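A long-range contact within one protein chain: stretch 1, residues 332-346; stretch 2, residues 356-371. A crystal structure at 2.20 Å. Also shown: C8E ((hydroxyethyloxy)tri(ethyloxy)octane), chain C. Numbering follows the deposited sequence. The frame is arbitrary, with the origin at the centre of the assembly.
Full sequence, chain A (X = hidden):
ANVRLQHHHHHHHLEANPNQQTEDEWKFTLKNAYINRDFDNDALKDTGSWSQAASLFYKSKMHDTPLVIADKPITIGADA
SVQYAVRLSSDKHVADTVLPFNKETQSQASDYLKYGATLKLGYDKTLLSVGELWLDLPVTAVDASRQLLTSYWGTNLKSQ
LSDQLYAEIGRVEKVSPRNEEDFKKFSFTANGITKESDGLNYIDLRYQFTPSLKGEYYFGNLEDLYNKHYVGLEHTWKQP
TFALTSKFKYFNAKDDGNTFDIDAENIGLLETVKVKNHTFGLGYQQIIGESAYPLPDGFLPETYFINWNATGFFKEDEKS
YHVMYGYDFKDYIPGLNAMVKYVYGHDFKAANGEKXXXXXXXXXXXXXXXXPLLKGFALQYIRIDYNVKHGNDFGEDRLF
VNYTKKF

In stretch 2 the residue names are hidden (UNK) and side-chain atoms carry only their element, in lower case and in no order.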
# COMPACT_ATOMS: atom_id res chain seq x y z
N TYR A 332 -7.07 -26.45 -14.02
CA TYR A 332 -8.54 -26.78 -14.07
C TYR A 332 -9.34 -25.58 -14.68
O TYR A 332 -10.09 -25.79 -15.66
CB TYR A 332 -9.19 -27.34 -12.73
CG TYR A 332 -8.42 -28.48 -12.09
CD1 TYR A 332 -7.19 -28.22 -11.37
CD2 TYR A 332 -8.84 -29.84 -12.24
CE1 TYR A 332 -6.42 -29.26 -10.80
CE2 TYR A 332 -8.05 -30.89 -11.67
CZ TYR A 332 -6.84 -30.60 -10.96
OH TYR A 332 -6.06 -31.60 -10.41
N ILE A 333 -9.17 -24.35 -14.11
CA ILE A 333 -9.95 -23.18 -14.52
C ILE A 333 -9.07 -21.93 -14.77
O ILE A 333 -8.72 -21.19 -13.79
CB ILE A 333 -10.96 -22.85 -13.42
CG1 ILE A 333 -11.64 -24.15 -12.98
CG2 ILE A 333 -11.92 -21.74 -13.86
CD1 ILE A 333 -12.85 -23.88 -12.12
N PRO A 334 -8.73 -21.65 -16.07
CA PRO A 334 -7.79 -20.51 -16.23
C PRO A 334 -8.36 -19.21 -15.72
O PRO A 334 -9.55 -19.04 -15.69
CB PRO A 334 -7.50 -20.45 -17.74
CG PRO A 334 -7.77 -21.85 -18.20
CD PRO A 334 -8.95 -22.34 -17.37
N GLY A 335 -7.46 -18.37 -15.22
CA GLY A 335 -7.81 -17.12 -14.62
C GLY A 335 -8.34 -17.21 -13.21
O GLY A 335 -8.55 -16.19 -12.66
N LEU A 336 -8.57 -18.38 -12.62
CA LEU A 336 -8.92 -18.48 -11.20
C LEU A 336 -7.72 -18.81 -10.21
O LEU A 336 -6.98 -19.84 -10.36
CB LEU A 336 -9.95 -19.59 -11.08
CG LEU A 336 -10.49 -19.89 -9.68
CD1 LEU A 336 -11.33 -18.74 -9.15
CD2 LEU A 336 -11.32 -21.20 -9.63
N ASN A 337 -7.60 -18.00 -9.18
CA ASN A 337 -6.74 -18.24 -8.03
C ASN A 337 -7.33 -17.77 -6.67
O ASN A 337 -8.26 -16.91 -6.59
CB ASN A 337 -5.32 -17.65 -8.23
CG ASN A 337 -5.33 -16.16 -8.35
OD1 ASN A 337 -5.55 -15.47 -7.39
ND2 ASN A 337 -5.11 -15.67 -9.52
N ALA A 338 -6.88 -18.46 -5.65
CA ALA A 338 -7.36 -18.33 -4.31
C ALA A 338 -6.14 -18.33 -3.37
O ALA A 338 -5.10 -19.01 -3.60
CB ALA A 338 -8.27 -19.44 -3.90
N MET A 339 -6.31 -17.57 -2.31
CA MET A 339 -5.34 -17.43 -1.22
C MET A 339 -6.01 -17.29 0.15
O MET A 339 -6.96 -16.50 0.34
CB MET A 339 -4.35 -16.30 -1.51
CG MET A 339 -3.31 -16.24 -0.40
SD MET A 339 -1.86 -15.24 -0.71
CE MET A 339 -1.09 -16.45 -1.86
N VAL A 340 -5.57 -18.09 1.08
CA VAL A 340 -6.00 -18.03 2.47
C VAL A 340 -4.77 -17.65 3.40
O VAL A 340 -3.64 -18.24 3.29
CB VAL A 340 -6.48 -19.43 2.85
CG1 VAL A 340 -6.86 -19.50 4.30
CG2 VAL A 340 -7.70 -19.78 1.97
N LYS A 341 -4.95 -16.74 4.31
CA LYS A 341 -3.90 -16.30 5.29
C LYS A 341 -4.55 -16.29 6.69
O LYS A 341 -5.73 -15.99 6.75
CB LYS A 341 -3.49 -14.90 5.02
CG LYS A 341 -3.13 -14.69 3.60
CD LYS A 341 -2.65 -13.25 3.39
CE LYS A 341 -2.22 -12.98 1.95
NZ LYS A 341 -2.07 -11.49 1.87
N TYR A 342 -3.82 -16.69 7.73
CA TYR A 342 -4.26 -16.72 9.12
C TYR A 342 -3.10 -16.13 10.00
O TYR A 342 -2.00 -16.54 9.81
CB TYR A 342 -4.51 -18.15 9.60
CG TYR A 342 -5.21 -18.29 10.98
CD1 TYR A 342 -6.63 -18.27 11.02
CD2 TYR A 342 -4.52 -18.50 12.23
CE1 TYR A 342 -7.34 -18.40 12.20
CE2 TYR A 342 -5.25 -18.68 13.46
CZ TYR A 342 -6.67 -18.62 13.42
OH TYR A 342 -7.59 -18.77 14.48
N VAL A 343 -3.38 -15.19 10.89
CA VAL A 343 -2.45 -14.60 11.82
C VAL A 343 -3.00 -14.65 13.22
O VAL A 343 -4.17 -14.34 13.45
CB VAL A 343 -2.19 -13.13 11.44
CG1 VAL A 343 -1.05 -12.46 12.21
CG2 VAL A 343 -1.80 -13.05 10.02
N TYR A 344 -2.15 -15.03 14.18
CA TYR A 344 -2.41 -14.92 15.59
C TYR A 344 -1.36 -13.97 16.19
O TYR A 344 -0.20 -14.06 15.84
CB TYR A 344 -2.34 -16.30 16.22
CG TYR A 344 -2.39 -16.35 17.74
CD1 TYR A 344 -3.59 -16.39 18.39
CD2 TYR A 344 -1.23 -16.42 18.52
CE1 TYR A 344 -3.68 -16.45 19.78
CE2 TYR A 344 -1.31 -16.52 19.93
CZ TYR A 344 -2.56 -16.50 20.53
OH TYR A 344 -2.75 -16.59 21.88
N GLY A 345 -1.81 -13.06 17.05
CA GLY A 345 -0.99 -12.09 17.73
C GLY A 345 -1.31 -12.13 19.25
O GLY A 345 -2.49 -12.35 19.67
N HIS A 346 -0.27 -11.98 20.08
CA HIS A 346 -0.40 -12.00 21.56
C HIS A 346 0.70 -11.18 22.19
O HIS A 346 1.48 -10.54 21.43
CB HIS A 346 -0.38 -13.45 22.10
CG HIS A 346 0.95 -14.12 22.00
ND1 HIS A 346 1.49 -14.86 23.02
CD2 HIS A 346 1.87 -14.14 21.02
CE1 HIS A 346 2.66 -15.32 22.66
NE2 HIS A 346 2.92 -14.88 21.45
N UNK A 356 -3.86 -9.44 26.07
CA UNK A 356 -4.76 -9.60 24.96
C UNK A 356 -4.20 -10.53 23.91
O UNK A 356 -3.03 -10.76 23.84
c UNK A 356 -5.08 -8.18 24.39
c UNK A 356 -6.44 -8.07 23.78
n UNK A 356 -6.77 -6.89 23.31
o UNK A 356 -7.16 -9.02 23.71
N UNK A 357 -5.09 -11.00 23.02
CA UNK A 357 -4.69 -11.76 21.88
C UNK A 357 -5.69 -11.61 20.78
O UNK A 357 -6.90 -11.34 21.05
c UNK A 357 -5.88 -14.43 24.08
c UNK A 357 -5.56 -14.04 22.83
c UNK A 357 -4.39 -13.24 22.30
n UNK A 357 -6.52 -14.63 22.02
c UNK A 357 -7.40 -15.29 22.74
n UNK A 357 -7.02 -15.21 24.00
N UNK A 358 -5.25 -11.81 19.53
CA UNK A 358 -6.20 -11.58 18.41
C UNK A 358 -5.85 -12.43 17.21
O UNK A 358 -4.71 -12.88 17.08
c UNK A 358 -4.87 -9.66 17.53
o UNK A 358 -3.48 -7.77 16.91
o UNK A 358 -5.64 -7.37 17.60
c UNK A 358 -4.65 -8.16 17.35
c UNK A 358 -6.23 -10.08 18.04
N UNK A 359 -6.81 -12.67 16.35
CA UNK A 359 -6.63 -13.46 15.15
C UNK A 359 -7.23 -12.77 13.98
O UNK A 359 -8.27 -12.09 14.11
o UNK A 359 -8.64 -14.91 15.45
c UNK A 359 -7.22 -14.93 15.23
c UNK A 359 -6.58 -15.74 16.29
N UNK A 360 -6.64 -12.93 12.81
CA UNK A 360 -7.26 -12.41 11.55
C UNK A 360 -7.08 -13.44 10.44
O UNK A 360 -5.97 -13.90 10.20
o UNK A 360 -6.47 -8.21 10.08
c UNK A 360 -7.36 -10.45 9.90
o UNK A 360 -6.38 -9.22 8.10
c UNK A 360 -6.68 -9.20 9.32
c UNK A 360 -6.61 -11.13 11.10
N UNK A 361 -8.18 -13.83 9.81
CA UNK A 361 -8.17 -14.69 8.63
C UNK A 361 -8.58 -13.85 7.41
O UNK A 361 -9.31 -12.89 7.54
c UNK A 361 -9.02 -15.98 8.86
o UNK A 361 -10.35 -15.62 9.11
N UNK A 362 -8.02 -14.16 6.28
CA UNK A 362 -8.32 -13.57 5.00
C UNK A 362 -8.53 -14.70 3.96
O UNK A 362 -7.66 -15.61 3.85
c UNK A 362 -7.07 -12.81 4.44
c UNK A 362 -6.62 -11.61 5.28
n UNK A 362 -5.54 -11.00 4.84
o UNK A 362 -7.27 -11.19 6.22
N UNK A 363 -9.55 -14.55 3.11
CA UNK A 363 -9.75 -15.38 1.93
C UNK A 363 -9.82 -14.42 0.70
O UNK A 363 -10.48 -13.41 0.79
c UNK A 363 -11.02 -17.20 3.23
c UNK A 363 -11.08 -16.24 2.05
c UNK A 363 -11.34 -17.06 0.78
N UNK A 364 -9.05 -14.68 -0.37
CA UNK A 364 -8.89 -13.81 -1.55
C UNK A 364 -9.09 -14.72 -2.76
O UNK A 364 -8.31 -15.74 -2.96
c UNK A 364 -7.22 -12.48 -0.21
c UNK A 364 -7.50 -13.22 -1.55
c UNK A 364 -7.24 -12.31 -2.76
c UNK A 364 -5.75 -12.48 0.12
N UNK A 365 -10.16 -14.43 -3.51
CA UNK A 365 -10.54 -15.16 -4.70
C UNK A 365 -10.39 -14.17 -5.90
O UNK A 365 -10.85 -13.05 -5.79
c UNK A 365 -12.01 -15.68 -4.56
c UNK A 365 -12.27 -16.68 -3.36
c UNK A 365 -11.21 -17.79 -3.26
c UNK A 365 -13.64 -17.36 -3.44
N UNK A 366 -9.65 -14.56 -6.98
CA UNK A 366 -9.49 -13.76 -8.18
C UNK A 366 -9.95 -14.57 -9.38
O UNK A 366 -9.60 -15.73 -9.43
c UNK A 366 -8.07 -13.29 -8.41
o UNK A 366 -8.25 -11.14 -7.29
n UNK A 366 -6.75 -12.69 -6.55
c UNK A 366 -7.68 -12.28 -7.40
N UNK A 367 -10.78 -14.00 -10.25
CA UNK A 367 -11.21 -14.66 -11.47
C UNK A 367 -11.01 -13.65 -12.61
O UNK A 367 -11.69 -12.63 -12.61
c UNK A 367 -13.32 -17.42 -15.05
c UNK A 367 -12.22 -17.18 -13.02
c UNK A 367 -12.65 -15.17 -11.44
c UNK A 367 -13.73 -15.50 -13.65
c UNK A 367 -13.95 -16.22 -14.78
o UNK A 367 -13.62 -18.08 -16.27
c UNK A 367 -12.46 -17.90 -14.19
c UNK A 367 -12.93 -15.97 -12.71
N UNK A 368 -10.07 -13.87 -13.52
CA UNK A 368 -9.91 -12.98 -14.67
C UNK A 368 -10.76 -13.69 -15.84
O UNK A 368 -10.51 -14.84 -16.20
c UNK A 368 -8.39 -12.82 -15.01
N UNK A 369 -11.67 -12.99 -16.47
CA UNK A 369 -12.47 -13.60 -17.49
C UNK A 369 -11.62 -13.86 -18.72
O UNK A 369 -10.77 -13.03 -19.08
c UNK A 369 -14.79 -11.64 -15.95
c UNK A 369 -16.85 -12.52 -15.20
c UNK A 369 -15.88 -11.60 -15.13
c UNK A 369 -16.82 -13.49 -16.16
c UNK A 369 -13.56 -12.65 -17.90
c UNK A 369 -15.74 -13.53 -17.03
c UNK A 369 -14.72 -12.61 -16.93
N UNK A 370 -11.88 -14.99 -19.37
CA UNK A 370 -11.04 -15.47 -20.47
C UNK A 370 -11.66 -15.28 -21.85
O UNK A 370 -10.94 -15.43 -22.82
c UNK A 370 -10.77 -16.94 -20.30
n UNK A 370 -8.45 -15.80 -17.80
c UNK A 370 -10.04 -17.26 -18.98
o UNK A 370 -7.84 -16.78 -19.60
c UNK A 370 -8.66 -16.59 -18.82
N UNK A 371 -12.97 -15.05 -21.97
CA UNK A 371 -13.57 -14.82 -23.27
C UNK A 371 -13.02 -13.49 -23.87
O UNK A 371 -12.91 -12.45 -23.19
o UNK A 371 -15.51 -15.56 -20.57
n UNK A 371 -16.29 -17.62 -21.05
c UNK A 371 -15.95 -16.36 -21.39
c UNK A 371 -15.12 -14.74 -23.20
c UNK A 371 -15.91 -16.02 -22.87
O12 C8E C . -19.06 -16.35 -13.03
C13 C8E C . -18.90 -16.06 -14.41
C14 C8E C . -18.16 -17.20 -15.13
O15 C8E C . -18.48 -17.17 -16.55
C16 C8E C . -17.44 -17.40 -17.52
C17 C8E C . -17.07 -18.88 -17.49
O18 C8E C . -16.20 -19.17 -18.62
C19 C8E C . -15.48 -20.41 -18.37
C20 C8E C . -15.03 -21.04 -19.68
O21 C8E C . -14.32 -20.07 -20.46
O HOH W 1 -11.91 -19.98 -16.84

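Position 356 carries two carbons, the second bearing one oxygen and one nitrogen, a carboxamide whose CB, its side-chain atom nearest stretch 1, is 6.7 Å from H346 CA; it is N356. At 357 one carbon leads to a five-membered ring of three carbons and two nitrogens, an imidazole, hence H357. Its CB lies 3.8 Å from Y344 OH and 4.0 Å from H346 CB, and its backbone N donates to N356 OD1 (2.9 Å).

Position 358 has three carbons, the third with two oxygens: a carboxylate two methylenes from CA, E358. Its side chain is on the face of K341 and V343; paired with it in the register is G345, with which it exchanges two backbone hydrogen bonds, G345 N to E358 O (2.9 Å) and E358 N to G345 O (2.8 Å). Position 359 forks at its first carbon into one oxygen and one carbon, which identifies T359; its CG2 packs against the ring edge of Y344, 3.7 Å from CD1, and sits equally far from Y342 OH.

At 360 three carbons again end in two oxygens, giving E360. The end of this side chain leads away from stretch 1, while its backbone pairs with V343. A single carbon and one oxygen at 361 mark S361, whose CB is 4.0 Å from Y342 CD1. Position 362 has two carbons, the second carrying oxygen and nitrogen, and is N362, lying beside the aliphatic part of K341.

Position 363 shows three carbons forked at the first, so it is V363, with CG2 4.4 Å from V340 CG2. Four carbons at 364, forked at the first with one arm two carbons long, give I364; its CD1 reaches to 4.0 Å from K341 CE. At 365 four carbons fork at the second instead, as in leucine, and L365 places CD2 3.4 Å from A338 CB.

Position 366 has two carbons, then oxygen and nitrogen. The nitrogen donates to N337 OD1, which fits an amide: N366, with ND2 to OD1 at 3.1 Å. At 367 one carbon bears a six-carbon ring with an oxygen, hence Y367. L336 CB meets the ring edge 3.8 Å from CD1, and a water joins the phenol OH (2.6 Å) to P334 O (2.8 Å).

The lone carbon at 368 is A368, whose N donates to G335 O (2.9 Å). Position 369, one carbon and a six-carbon ring without oxygen, is F369, pointing away. Three carbons ending in oxygen and nitrogen identify both 370 and 371 as glutamines; Q370 NE2 bonds A368 O (2.8 Å) and lies 3.5 Å from G335 CA, whereas Q371 NE2 donates to the detergent's O18 (2.9 Å).

The contact is an antiparallel strand pair, at 174°, held by a ladder of backbone hydrogen bonds and the single side-chain bond between N337 and N366. Side chains alternate between two faces: Y342, Y344 and Y367 share one with L336, A338, V340, T359, S361, V363 and L365; the other carries N337, K341, E358, E360, N362 and N366 together with M339, V343 and I364.

Stretch 2 (356-371) NHETESNVILNYAFQQ
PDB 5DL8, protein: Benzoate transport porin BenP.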